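Local coordinates for probable cobalt-precorrin-6B C(15)-methyltransferase (decarboxylating) (Methanothermobacter thermautotrophicus, PDB 1L3I) that is an S-adenosylmethionine-dependent methyltransferase that probably methylates cobalt-precorrin-6B at C-15 and then decarboxylates it at C-12, in anaerobic adenosylcobalamin biosynthesis, at the interface of chains A and B. Numbering follows the deposited sequence. Chains: chain A/B, Precorrin-6y methyltransferase/putative decarboxylase.

The interface of chains A and B. Residues chain A 135-137, 140, 178; chain B 167, 170-173.
A:Leu137 and B:Thr171 join the two chains by a backbone hydrogen bond. The amide N of A:Leu137 donates to the carbonyl O of B:Thr171 at 2.9 Å. This N belongs to the first residue of helix 137-149, so the bond gives a partner to an amide at the helix N-terminus and ties it to the partner's strand 170-175. Beside it, A:Leu136 and B:Met172 form an antiparallel beta bridge.

The tighter packing is apolar and involves A:Ile135, A:Leu136 and B:Met172 around this bridge. A:Leu136 has CG anti to its carbonyl carbon (chi1 -63°), and its two methyls divide the work. CD2 points to the backbone and CB of the selenomethionine B:Met172, 3.8 Å from that CB, while CD1 faces CA of B:Gly170 at 4.1 Å. The chain of B:Met172 bends at chi3 (-46°), and its terminal methyl CE meets CD1 of A:Ile135 at 3.7 Å. These two side chains meet at a slant.

The fringe is looser. One residue along the strand, a separate, smaller contact has the ring atom CG of A:Pro178 against CB of the selenomethionine B:Met173 at 3.6 Å, the side chains roughly perpendicular. It hides little of A:Pro178, 15 Å². The extended chain of A:Lys140 brings its amine NZ to 4.0 Å from CG of B:Met173, a van der Waals approach at about a right angle. Only 14 Å² of A:Lys140 is hidden. B:Leu167 is poorly ordered, so its methyl contact with A:Leu136 is uncertain.

The protein is a homotetramer, and this patch is part of a two-fold symmetric A-B interface, in which each contact recurs with the chains exchanged. Strand 170-175 of one subunit docks here on the short link between strand 128-134 and helix 137-149 of the other, with A:Pro178 coming from the loop before strand 179-183.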
loop_
_atom_site.group_PDB
_atom_site.type_symbol
_atom_site.label_atom_id
_atom_site.label_comp_id
_atom_site.label_asym_id
_atom_site.label_seq_id
_atom_site.Cartn_x
_atom_site.Cartn_y
_atom_site.Cartn_z
ATOM N N ILE A 135 2.951 12.417 8.654
ATOM C CA ILE A 135 2.469 12.390 7.269
ATOM C C ILE A 135 3.534 12.990 6.342
ATOM O O ILE A 135 3.527 12.743 5.137
ATOM C CB ILE A 135 1.130 13.125 7.082
ATOM C CG1 ILE A 135 1.249 14.583 7.519
ATOM C CG2 ILE A 135 0.028 12.402 7.835
ATOM C CD1 ILE A 135 0.013 15.378 7.218
ATOM N N LEU A 136 4.443 13.789 6.908
ATOM C CA LEU A 136 5.531 14.378 6.138
ATOM C C LEU A 136 6.738 13.451 6.180
ATOM O O LEU A 136 7.117 12.954 7.233
ATOM C CB LEU A 136 5.945 15.733 6.701
ATOM C CG LEU A 136 4.905 16.858 6.688
ATOM C CD1 LEU A 136 5.553 18.130 7.190
ATOM C CD2 LEU A 136 4.345 17.048 5.296
ATOM N N LEU A 137 7.354 13.252 5.027
ATOM C CA LEU A 137 8.530 12.402 4.921
ATOM C C LEU A 137 9.638 12.852 5.901
ATOM O O LEU A 137 10.287 12.029 6.548
ATOM C CB LEU A 137 9.051 12.437 3.472
ATOM C CG LEU A 137 10.465 11.950 3.144
ATOM C CD1 LEU A 137 10.676 10.482 3.540
ATOM C CD2 LEU A 137 10.703 12.151 1.665
ATOM N N LYS A 140 9.085 11.749 9.496
ATOM C CA LYS A 140 9.359 10.328 9.751
ATOM C C LYS A 140 10.833 10.148 10.085
ATOM O O LYS A 140 11.188 9.453 11.036
ATOM C CB LYS A 140 8.981 9.462 8.533
ATOM C CG LYS A 140 7.495 9.382 8.269
ATOM C CD LYS A 140 7.191 8.743 6.922
ATOM C CE LYS A 140 5.763 9.088 6.486
ATOM N NZ LYS A 140 5.479 8.688 5.086
ATOM N N PRO A 178 -0.926 7.655 3.104
ATOM C CA PRO A 178 -0.201 6.881 4.102
ATOM C C PRO A 178 0.156 7.697 5.335
ATOM O O PRO A 178 0.372 8.897 5.255
ATOM C CB PRO A 178 1.038 6.413 3.325
ATOM C CG PRO A 178 1.220 7.424 2.287
ATOM C CD PRO A 178 -0.190 7.690 1.832
ATOM N N LEU B 167 3.901 20.483 1.284
ATOM C CA LEU B 167 2.925 20.867 2.304
ATOM C C LEU B 167 3.668 21.225 3.587
ATOM O O LEU B 167 4.342 20.361 4.163
ATOM C CB LEU B 167 1.962 19.713 2.609
ATOM C CG LEU B 167 1.157 19.895 3.915
ATOM C CD1 LEU B 167 -0.021 20.850 3.657
ATOM C CD2 LEU B 167 0.683 18.550 4.489
ATOM N N GLY B 170 7.355 20.919 3.953
ATOM C CA GLY B 170 7.722 19.515 4.022
ATOM C C GLY B 170 7.116 18.744 2.844
ATOM O O GLY B 170 6.453 19.345 1.990
ATOM N N THR B 171 7.315 17.424 2.794
ATOM C CA THR B 171 6.789 16.598 1.700
ATOM C C THR B 171 5.772 15.570 2.151
ATOM O O THR B 171 6.141 14.576 2.776
ATOM C CB THR B 171 7.923 15.832 0.990
ATOM O OG1 THR B 171 8.986 16.743 0.686
ATOM C CG2 THR B 171 7.420 15.170 -0.310
HETATM N N MSE B 172 4.505 15.778 1.817
HETATM C CA MSE B 172 3.480 14.823 2.205
HETATM C C MSE B 172 3.258 13.779 1.126
HETATM O O MSE B 172 3.415 14.068 -0.067
HETATM C CB MSE B 172 2.183 15.526 2.567
HETATM C CG MSE B 172 1.192 15.718 1.470
HETATM SE SE MSE B 172 -0.605 16.019 2.324
HETATM C CE MSE B 172 -0.488 14.544 3.630
HETATM N N MSE B 173 2.956 12.551 1.545
HETATM C CA MSE B 173 2.727 11.469 0.598
HETATM C C MSE B 173 1.243 11.380 0.288
HETATM O O MSE B 173 0.417 11.288 1.205
HETATM C CB MSE B 173 3.246 10.148 1.172
HETATM C CG MSE B 173 4.763 10.116 1.421
HETATM SE SE MSE B 173 5.840 10.648 -0.114
HETATM C CE MSE B 173 5.484 9.227 -1.371
#